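PDB 4Q8K: alginase, which probably depolymerises alginate by beta-elimination, as a polysaccharide lyase of family 18. Local coordinates for residues A[159-164]-A[187-192]; A[172-177]-A[353-358]; A[200-205]-A[309-314]. All blocks are in the same frame, centred on the assembly; numbering follows the deposited sequence.

Contact 1. Residues A[159-164]-A[187-192]. With SO4 (sulfate ion), chain D.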
loop_
_atom_site.group_PDB
_atom_site.type_symbol
_atom_site.label_atom_id
_atom_site.label_comp_id
_atom_site.label_asym_id
_atom_site.label_seq_id
_atom_site.Cartn_x
_atom_site.Cartn_y
_atom_site.Cartn_z
ATOM N N ASP A 159 -4.610 -12.642 -9.439
ATOM C CA ASP A 159 -5.902 -13.238 -9.641
ATOM C C ASP A 159 -6.256 -14.292 -8.618
ATOM O O ASP A 159 -7.388 -14.459 -8.258
ATOM C CB ASP A 159 -5.966 -13.852 -11.043
ATOM C CG ASP A 159 -5.986 -12.840 -12.107
ATOM O OD1 ASP A 159 -6.788 -11.940 -12.024
ATOM O OD2 ASP A 159 -5.205 -12.919 -13.027
ATOM N N ASN A 160 -5.256 -15.013 -8.159
ATOM C CA ASN A 160 -5.520 -16.063 -7.205
ATOM C C ASN A 160 -4.624 -16.095 -6.008
ATOM O O ASN A 160 -3.461 -16.089 -6.152
ATOM C CB ASN A 160 -5.518 -17.430 -7.878
ATOM C CG ASN A 160 -6.169 -18.483 -7.008
ATOM O OD1 ASN A 160 -7.370 -18.734 -7.092
ATOM N ND2 ASN A 160 -5.385 -19.084 -6.155
ATOM N N PRO A 161 -5.217 -16.162 -4.844
ATOM C CA PRO A 161 -6.673 -16.241 -4.731
ATOM C C PRO A 161 -7.311 -14.859 -4.838
ATOM O O PRO A 161 -6.636 -13.842 -4.651
ATOM C CB PRO A 161 -6.875 -16.787 -3.324
ATOM C CG PRO A 161 -5.714 -16.226 -2.559
ATOM C CD PRO A 161 -4.559 -16.234 -3.527
ATOM N N ASN A 162 -8.601 -14.824 -5.142
ATOM C CA ASN A 162 -9.314 -13.557 -5.191
ATOM C C ASN A 162 -9.392 -12.964 -3.783
ATOM O O ASN A 162 -9.571 -13.691 -2.804
ATOM C CB ASN A 162 -10.709 -13.732 -5.809
ATOM C CG ASN A 162 -11.427 -12.405 -6.021
ATOM O OD1 ASN A 162 -12.044 -11.867 -5.101
ATOM N ND2 ASN A 162 -11.351 -11.872 -7.241
ATOM N N PRO A 163 -9.236 -11.636 -3.677
ATOM C CA PRO A 163 -9.260 -10.975 -2.369
ATOM C C PRO A 163 -10.605 -11.084 -1.652
ATOM O O PRO A 163 -10.632 -11.063 -0.425
ATOM C CB PRO A 163 -8.962 -9.514 -2.720
ATOM C CG PRO A 163 -8.152 -9.592 -3.960
ATOM C CD PRO A 163 -8.760 -10.735 -4.738
ATOM N N LEU A 164 -11.700 -11.198 -2.401
ATOM C CA LEU A 164 -13.032 -11.239 -1.793
ATOM C C LEU A 164 -13.327 -12.625 -1.227
ATOM O O LEU A 164 -13.748 -13.524 -1.962
ATOM C CB LEU A 164 -14.108 -10.843 -2.813
ATOM C CG LEU A 164 -15.471 -10.413 -2.254
ATOM C CD1 LEU A 164 -15.351 -9.091 -1.499
ATOM C CD2 LEU A 164 -16.505 -10.289 -3.372
ATOM N N TRP A 187 6.432 -8.877 -4.280
ATOM C CA TRP A 187 5.224 -9.562 -4.715
ATOM C C TRP A 187 4.049 -8.725 -4.272
ATOM O O TRP A 187 4.088 -8.150 -3.189
ATOM C CB TRP A 187 5.114 -10.918 -4.042
ATOM C CG TRP A 187 5.789 -12.023 -4.781
ATOM C CD1 TRP A 187 6.221 -12.008 -6.080
ATOM C CD2 TRP A 187 6.132 -13.303 -4.257
ATOM N NE1 TRP A 187 6.796 -13.220 -6.400
ATOM C CE2 TRP A 187 6.741 -14.033 -5.299
ATOM C CE3 TRP A 187 5.955 -13.915 -3.013
ATOM C CZ2 TRP A 187 7.205 -15.332 -5.122
ATOM C CZ3 TRP A 187 6.401 -15.209 -2.842
ATOM C CH2 TRP A 187 7.015 -15.906 -3.895
ATOM N N ARG A 188 3.000 -8.662 -5.086
ATOM C CA ARG A 188 1.826 -7.885 -4.694
ATOM C C ARG A 188 0.506 -8.627 -4.848
ATOM O O ARG A 188 0.381 -9.584 -5.627
ATOM C CB ARG A 188 1.756 -6.551 -5.450
ATOM C CG ARG A 188 1.192 -6.679 -6.860
ATOM C CD ARG A 188 1.346 -5.398 -7.648
ATOM N NE ARG A 188 2.741 -4.987 -7.759
ATOM C CZ ARG A 188 3.163 -3.925 -8.434
ATOM N NH1 ARG A 188 2.296 -3.135 -9.063
ATOM N NH2 ARG A 188 4.459 -3.648 -8.478
ATOM N N HIS A 189 -0.474 -8.158 -4.086
ATOM C CA HIS A 189 -1.866 -8.551 -4.235
ATOM C C HIS A 189 -2.629 -7.251 -4.004
ATOM O O HIS A 189 -2.685 -6.765 -2.879
ATOM C CB HIS A 189 -2.242 -9.573 -3.185
ATOM C CG HIS A 189 -3.389 -10.450 -3.580
ATOM N ND1 HIS A 189 -4.000 -11.310 -2.702
ATOM C CD2 HIS A 189 -4.036 -10.587 -4.764
ATOM C CE1 HIS A 189 -4.971 -11.961 -3.328
ATOM N NE2 HIS A 189 -5.010 -11.542 -4.578
ATOM N N GLU A 190 -3.197 -6.684 -5.066
ATOM C CA GLU A 190 -3.528 -5.268 -5.061
ATOM C C GLU A 190 -4.623 -4.920 -6.068
ATOM O O GLU A 190 -4.757 -5.576 -7.113
ATOM C CB GLU A 190 -2.247 -4.527 -5.433
ATOM C CG GLU A 190 -2.266 -3.027 -5.390
ATOM C CD GLU A 190 -0.894 -2.478 -5.719
ATOM O OE1 GLU A 190 -0.533 -2.422 -6.919
ATOM O OE2 GLU A 190 -0.166 -2.125 -4.775
ATOM N N TYR A 191 -5.395 -3.882 -5.751
ATOM C CA TYR A 191 -6.344 -3.316 -6.702
ATOM C C TYR A 191 -5.819 -1.963 -7.171
ATOM O O TYR A 191 -5.185 -1.242 -6.399
ATOM C CB TYR A 191 -7.709 -3.106 -6.050
ATOM C CG TYR A 191 -8.542 -4.351 -5.842
ATOM C CD1 TYR A 191 -9.156 -4.988 -6.915
ATOM C CD2 TYR A 191 -8.745 -4.869 -4.568
ATOM C CE1 TYR A 191 -9.933 -6.108 -6.720
ATOM C CE2 TYR A 191 -9.511 -5.991 -4.363
ATOM C CZ TYR A 191 -10.106 -6.607 -5.445
ATOM O OH TYR A 191 -10.869 -7.730 -5.243
ATOM N N LYS A 192 -6.093 -1.609 -8.426
ATOM C CA LYS A 192 -5.668 -0.323 -8.965
ATOM C C LYS A 192 -6.772 0.328 -9.795
ATOM O O LYS A 192 -7.483 -0.350 -10.529
ATOM C CB LYS A 192 -4.412 -0.490 -9.823
ATOM C CG LYS A 192 -4.571 -1.522 -10.939
ATOM C CD LYS A 192 -3.374 -1.540 -11.873
ATOM C CE LYS A 192 -3.573 -2.598 -12.974
ATOM N NZ LYS A 192 -2.423 -2.611 -13.928
HETATM S S SO4 D . 4.952 -0.797 -11.067
HETATM O O1 SO4 D . 5.113 -0.527 -12.498
HETATM O O2 SO4 D . 5.232 0.433 -10.324
HETATM O O3 SO4 D . 3.589 -1.262 -10.823
HETATM O O4 SO4 D . 5.901 -1.825 -10.664
HETATM O O HOH W 1 -11.939 -8.892 -7.262
#

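Contact 2. Residues A[172-177]-A[353-358]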
loop_
_atom_site.group_PDB
_atom_site.type_symbol
_atom_site.label_atom_id
_atom_site.label_comp_id
_atom_site.label_asym_id
_atom_site.label_seq_id
_atom_site.Cartn_x
_atom_site.Cartn_y
_atom_site.Cartn_z
ATOM N N PHE A 172 -5.623 -9.759 1.312
ATOM C CA PHE A 172 -4.526 -9.619 0.361
ATOM C C PHE A 172 -3.316 -10.408 0.836
ATOM O O PHE A 172 -2.742 -10.114 1.887
ATOM C CB PHE A 172 -4.157 -8.145 0.165
ATOM C CG PHE A 172 -5.307 -7.291 -0.317
ATOM C CD1 PHE A 172 -5.614 -7.217 -1.670
ATOM C CD2 PHE A 172 -6.085 -6.581 0.578
ATOM C CE1 PHE A 172 -6.669 -6.439 -2.122
ATOM C CE2 PHE A 172 -7.148 -5.800 0.126
ATOM C CZ PHE A 172 -7.436 -5.733 -1.215
ATOM N N VAL A 173 -2.939 -11.415 0.050
ATOM C CA VAL A 173 -1.898 -12.357 0.435
ATOM C C VAL A 173 -0.890 -12.517 -0.702
ATOM O O VAL A 173 -0.990 -13.440 -1.514
ATOM C CB VAL A 173 -2.515 -13.714 0.769
ATOM C CG1 VAL A 173 -3.045 -13.723 2.202
ATOM C CG2 VAL A 173 -3.642 -14.041 -0.230
ATOM N N PRO A 174 0.077 -11.601 -0.781
ATOM C CA PRO A 174 1.059 -11.573 -1.868
ATOM C C PRO A 174 1.982 -12.802 -1.885
ATOM O O PRO A 174 2.489 -13.143 -2.954
ATOM C CB PRO A 174 1.848 -10.292 -1.586
ATOM C CG PRO A 174 1.682 -10.081 -0.108
ATOM C CD PRO A 174 0.277 -10.492 0.173
ATOM N N LEU A 175 2.178 -13.462 -0.748
ATOM C CA LEU A 175 2.975 -14.692 -0.743
ATOM C C LEU A 175 2.273 -15.801 -1.511
ATOM O O LEU A 175 2.905 -16.787 -1.907
ATOM C CB LEU A 175 3.264 -15.170 0.679
ATOM C CG LEU A 175 4.099 -14.245 1.568
ATOM C CD1 LEU A 175 4.086 -14.752 3.002
ATOM C CD2 LEU A 175 5.524 -14.079 1.034
ATOM N N GLU A 176 0.963 -15.689 -1.670
ATOM C CA GLU A 176 0.174 -16.642 -2.448
ATOM C C GLU A 176 -0.118 -16.131 -3.868
ATOM O O GLU A 176 0.067 -16.829 -4.850
ATOM C CB GLU A 176 -1.109 -17.014 -1.704
ATOM C CG GLU A 176 -0.874 -17.514 -0.297
ATOM C CD GLU A 176 -2.138 -17.691 0.512
ATOM O OE1 GLU A 176 -3.056 -18.326 -0.004
ATOM O OE2 GLU A 176 -2.234 -17.216 1.656
ATOM N N ALA A 177 -0.557 -14.875 -3.968
ATOM C CA ALA A 177 -0.853 -14.295 -5.276
ATOM C C ALA A 177 0.410 -14.096 -6.101
ATOM O O ALA A 177 0.415 -14.308 -7.321
ATOM C CB ALA A 177 -1.609 -12.978 -5.123
ATOM N N THR A 353 7.115 -15.433 6.047
ATOM C CA THR A 353 6.262 -16.579 5.748
ATOM C C THR A 353 4.797 -16.254 5.980
ATOM O O THR A 353 3.923 -17.078 5.708
ATOM C CB THR A 353 6.629 -17.809 6.615
ATOM O OG1 THR A 353 6.556 -17.456 8.005
ATOM C CG2 THR A 353 8.037 -18.306 6.287
ATOM N N GLU A 354 4.534 -15.057 6.504
ATOM C CA GLU A 354 3.173 -14.599 6.732
ATOM C C GLU A 354 3.090 -13.141 6.316
ATOM O O GLU A 354 3.933 -12.340 6.698
ATOM C CB GLU A 354 2.789 -14.746 8.213
ATOM C CG GLU A 354 1.329 -14.432 8.530
ATOM C CD GLU A 354 1.039 -14.412 10.025
ATOM O OE1 GLU A 354 -0.065 -14.834 10.419
ATOM O OE2 GLU A 354 1.909 -13.967 10.808
ATOM N N SER A 355 2.090 -12.808 5.506
ATOM C CA SER A 355 1.816 -11.415 5.160
ATOM C C SER A 355 0.394 -11.305 4.637
ATOM O O SER A 355 0.142 -11.455 3.439
ATOM C CB SER A 355 2.801 -10.877 4.128
ATOM O OG SER A 355 2.536 -9.498 3.850
ATOM N N LYS A 356 -0.531 -11.058 5.555
ATOM C CA LYS A 356 -1.942 -11.030 5.228
ATOM C C LYS A 356 -2.539 -9.706 5.674
ATOM O O LYS A 356 -2.591 -9.415 6.870
ATOM C CB LYS A 356 -2.673 -12.186 5.916
ATOM C CG LYS A 356 -4.172 -12.206 5.639
ATOM C CD LYS A 356 -4.891 -13.226 6.499
ATOM C CE LYS A 356 -4.517 -14.643 6.086
ATOM N NZ LYS A 356 -5.374 -15.658 6.758
ATOM N N VAL A 357 -2.974 -8.908 4.706
ATOM C CA VAL A 357 -3.701 -7.673 4.998
ATOM C C VAL A 357 -5.201 -7.904 4.775
ATOM O O VAL A 357 -5.633 -8.235 3.670
ATOM C CB VAL A 357 -3.197 -6.486 4.151
ATOM C CG1 VAL A 357 -4.050 -5.232 4.395
ATOM C CG2 VAL A 357 -1.735 -6.188 4.468
ATOM N N THR A 358 -5.982 -7.740 5.837
ATOM C CA THR A 358 -7.423 -7.955 5.775
ATOM C C THR A 358 -8.133 -6.614 5.882
ATOM O O THR A 358 -7.915 -5.872 6.835
ATOM C CB THR A 358 -7.904 -8.865 6.917
ATOM O OG1 THR A 358 -7.233 -10.128 6.841
ATOM C CG2 THR A 358 -9.404 -9.102 6.825
HETATM O O HOH W 2 0.906 -13.468 1.666
#

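Contact 3. Residues A[200-205]-A[309-314]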
loop_
_atom_site.group_PDB
_atom_site.type_symbol
_atom_site.label_atom_id
_atom_site.label_comp_id
_atom_site.label_asym_id
_atom_site.label_seq_id
_atom_site.Cartn_x
_atom_site.Cartn_y
_atom_site.Cartn_z
ATOM N N ALA A 200 -5.565 13.716 -13.647
ATOM C CA ALA A 200 -4.567 14.344 -12.786
ATOM C C ALA A 200 -4.973 14.248 -11.321
ATOM O O ALA A 200 -6.155 14.134 -11.003
ATOM C CB ALA A 200 -4.351 15.796 -13.196
ATOM N N MET A 201 -3.991 14.274 -10.425
ATOM C CA MET A 201 -4.295 14.311 -8.997
ATOM C C MET A 201 -5.207 15.495 -8.687
ATOM O O MET A 201 -6.135 15.385 -7.892
ATOM C CB MET A 201 -3.015 14.401 -8.155
ATOM C CG MET A 201 -2.200 13.091 -8.110
ATOM S SD MET A 201 -3.047 11.769 -7.230
ATOM C CE MET A 201 -2.954 12.308 -5.534
ATOM N N THR A 202 -4.937 16.620 -9.339
ATOM C CA THR A 202 -5.688 17.852 -9.122
ATOM C C THR A 202 -7.075 17.851 -9.766
ATOM O O THR A 202 -7.799 18.843 -9.688
ATOM C CB THR A 202 -4.914 19.070 -9.664
ATOM O OG1 THR A 202 -4.524 18.824 -11.021
ATOM C CG2 THR A 202 -3.671 19.332 -8.822
ATOM N N GLN A 203 -7.448 16.751 -10.405
ATOM C CA GLN A 203 -8.740 16.683 -11.069
ATOM C C GLN A 203 -9.717 15.721 -10.431
ATOM O O GLN A 203 -10.775 15.456 -10.988
ATOM C CB GLN A 203 -8.572 16.337 -12.547
ATOM C CG GLN A 203 -7.849 17.400 -13.336
ATOM C CD GLN A 203 -7.722 17.031 -14.789
ATOM O OE1 GLN A 203 -7.357 15.900 -15.122
ATOM N NE2 GLN A 203 -8.043 17.975 -15.673
ATOM N N THR A 204 -9.389 15.152 -9.274
ATOM C CA THR A 204 -10.347 14.336 -8.551
ATOM C C THR A 204 -10.455 14.604 -7.090
ATOM O O THR A 204 -9.519 14.987 -6.469
ATOM C CB THR A 204 -10.050 12.815 -8.597
ATOM O OG1 THR A 204 -8.728 12.560 -8.151
ATOM C CG2 THR A 204 -10.165 12.309 -9.942
ATOM N N TYR A 205 -11.606 14.268 -6.550
ATOM C CA TYR A 205 -11.801 14.168 -5.135
ATOM C C TYR A 205 -12.029 12.683 -4.825
ATOM O O TYR A 205 -12.984 12.128 -5.251
ATOM C CB TYR A 205 -12.974 15.044 -4.663
ATOM C CG TYR A 205 -13.253 14.915 -3.205
ATOM C CD1 TYR A 205 -12.537 15.626 -2.276
ATOM C CD2 TYR A 205 -14.199 14.055 -2.756
ATOM C CE1 TYR A 205 -12.779 15.486 -0.948
ATOM C CE2 TYR A 205 -14.434 13.905 -1.431
ATOM C CZ TYR A 205 -13.720 14.628 -0.543
ATOM O OH TYR A 205 -13.972 14.449 0.755
ATOM N N VAL A 309 0.452 17.710 -3.184
ATOM C CA VAL A 309 1.431 16.786 -3.753
ATOM C C VAL A 309 1.785 17.160 -5.188
ATOM O O VAL A 309 1.040 17.880 -5.852
ATOM C CB VAL A 309 0.915 15.343 -3.716
ATOM C CG1 VAL A 309 0.703 14.878 -2.279
ATOM C CG2 VAL A 309 -0.375 15.215 -4.512
ATOM N N GLU A 310 2.934 16.683 -5.661
ATOM C CA GLU A 310 3.311 16.897 -7.054
ATOM C C GLU A 310 2.251 16.261 -7.940
ATOM O O GLU A 310 1.898 15.097 -7.767
ATOM C CB GLU A 310 4.682 16.287 -7.355
ATOM C CG GLU A 310 5.214 16.632 -8.749
ATOM C CD GLU A 310 6.681 16.258 -8.936
ATOM O OE1 GLU A 310 7.030 15.082 -8.721
ATOM O OE2 GLU A 310 7.487 17.146 -9.290
ATOM N N ASP A 311 1.726 17.041 -8.873
ATOM C CA ASP A 311 0.658 16.575 -9.742
ATOM C C ASP A 311 1.204 15.606 -10.790
ATOM O O ASP A 311 2.357 15.708 -11.201
ATOM C CB ASP A 311 0.001 17.785 -10.412
ATOM C CG ASP A 311 -1.428 17.518 -10.839
ATOM O OD1 ASP A 311 -1.978 16.459 -10.479
ATOM O OD2 ASP A 311 -2.007 18.387 -11.523
ATOM N N ASP A 312 0.376 14.655 -11.198
ATOM C CA ASP A 312 0.682 13.796 -12.334
ATOM C C ASP A 312 -0.597 13.644 -13.131
ATOM O O ASP A 312 -1.655 13.415 -12.555
ATOM C CB ASP A 312 1.174 12.424 -11.875
ATOM C CG ASP A 312 1.504 11.500 -13.042
ATOM O OD1 ASP A 312 0.563 11.012 -13.701
ATOM O OD2 ASP A 312 2.705 11.259 -13.301
ATOM N N SER A 313 -0.497 13.759 -14.452
ATOM C CA SER A 313 -1.678 13.829 -15.315
ATOM C C SER A 313 -2.467 12.523 -15.451
ATOM O O SER A 313 -3.642 12.542 -15.826
ATOM C CB SER A 313 -1.288 14.340 -16.703
ATOM O OG SER A 313 -0.414 13.431 -17.343
ATOM N N GLN A 314 -1.826 11.394 -15.162
ATOM C CA GLN A 314 -2.489 10.096 -15.279
ATOM C C GLN A 314 -2.302 9.281 -14.009
ATOM O O GLN A 314 -1.837 8.146 -14.039
ATOM C CB GLN A 314 -1.957 9.330 -16.493
ATOM C CG GLN A 314 -2.126 10.072 -17.801
ATOM C CD GLN A 314 -3.580 10.295 -18.147
ATOM O OE1 GLN A 314 -4.425 9.437 -17.898
ATOM N NE2 GLN A 314 -3.882 11.453 -18.722
#

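Contact 1. Residues A[159-164]-A[187-192]
Pro163 packs against His189 and Tyr191 of strand 186-193, where a loop links the two sheets of the beta jelly roll. Its ring meets Tyr191 tip to tip, CG standing 3.5 Å from OH, and lies 3.7 Å by the same CG from His189 NE2. With CG anti to the backbone N (chi1 -155°), the His189 ring extends to the loop; Pro161 O lies at the ring edge, in its plane, 2.8 Å from NE2, and ND1 accepts from Val173 N. Leu156 touches both Pro163 and Tyr191 in this tight, buried part. The looser, solvent side is at Asn162, whose ND2 donates to a water at 3.0 Å that also bonds Tyr191 OH at 2.6 Å, while its OD1 takes Leu164 N in an Asx turn. Arg188 points away from the loop and offers its guanidinium edge to a sulfate, probably from the crystallisation liquor, NH1 to O3 2.9 Å and NH2 to O4 3.2 Å; Thr181 OG1 bonds it too. NH1 also pairs with Glu157, near Lys318 and Glu190. An alanine in place of Arg188 would probably leave Glu157 without this cationic mate and the sulfate without its two-pronged grip. The chemistry implies a mixed seam toward the loop, the proline ring among an imidazole, a phenol and a peptide oxygen, and beyond the strand a charge cluster in which Arg188 can probably attract an anion.

Contact 2. Residues A[172-177]-A[353-358]
The phenyl ring of Phe172 takes Val357 O at its edge, near the ring plane, with CD2 3.5 Å from that oxygen; Pro163 also touches this side chain. The two residues form an antiparallel hydrogen-bonded pair that joins strand 169-172 to strand 355-368 in one sheet of the jelly roll, and both side chains lie on the same face of it. Phe172 N gives to Val357 O at 2.8 Å, nearly straight at 171°, and Val357 N returns a bond to Phe172 O at 3.1 Å. The same Phe172 O receives a CA-H...O contact from Lys356. One residue on, the pairing ends: Val173 is the N-cap of helix 174-177, and its O accepts from both Glu176 N and Ala177 N. Val173 CG1 lies beside Lys356 CG at 3.9 Å, the two side chains pointing the same way. The turn into the helix lays Pro174 CD 3.4 Å from Ser355 O, while Ser355 OG bonds Asn321 of the other sheet. Farther out, Leu175 CD1 rests 3.4 Å from Thr353 C, over the backbone entering the strand. Where the two segments part, a water bridges them, accepting from Leu175 N at 2.7 Å and donating to Ser355 O at 2.8 Å.

Contact 3. Residues A[200-205]-A[309-314]
A 3-10 turn, Met201 to Gln203, docks on the Asp311 side chain of the 309-314 loop at one end of the jelly roll. The turn leads into strand 204-216 of one sheet; the loop leaves strand 303-308, outermost in that sheet, and runs on to strand 316-319 of the other. Asp311 carries the contact with both carboxylate oxygens. Its CG is anti to the backbone N (chi1 -155°), and its side chain crosses that of Thr202 at about a right angle. Thr202 OG1 donates to Asp311 OD2 over only 2.6 Å, approaching on the syn side but 33° out of the carboxylate plane. Thr202 N donates to OD1 at 3.2 Å from above that plane, and Met201 CB passes 3.3 Å from the same OD1. One acidic group thus grips both the backbone and the hydroxyl of Thr202, which probably fixes the rotation of each side chain. Next along the loop, Asp312 O accepts a longer bond from Met201 N at 3.3 Å and a CA-H...O contact from Ala200 CA at 3.1 Å. Asp312 N, by contrast, is buried here and finds no partner in the model. Toward the interior the contact turns apolar: the Met201 chain folds back at its last two torsions (chi3 -71°) and crosses Val309 at about a right angle, CE to CG2 4.0 Å, and both touch Ile235 of strand 234-241. Each segment is also braced internally. Gln203 N bonds Ala200 O across the turn, and Ala200 N donates to Gln203 OE1 at 3.2 Å. On the loop side Asp312 forms an Asx turn, its OD1 held also by Ser230 and accepting Gln314 N at 2.8 Å.

Overall arrangement
From the N terminus, 159-164 and 172-177 come first, and each awaits a later partner. Strand 186-193 closes the short loop of contact 1; contact 2 stays open until 353-358, near the C terminus, so the two cross. They also touch in space, with centres 9 Å apart, where helix 174-177 meets strand 186-193. Contact 3 opens at 200-205, after contact 1 has closed, and shuts at 309-314, wholly within the span of contact 2. Strands 204-216 and 355-368 are neighbours in one sheet, yet contacts 2 and 3 lie about 30 Å apart, centre to centre, on opposite sides of the chain's centre. Contacts 1 and 3 both involve loops that pass between the two sheets.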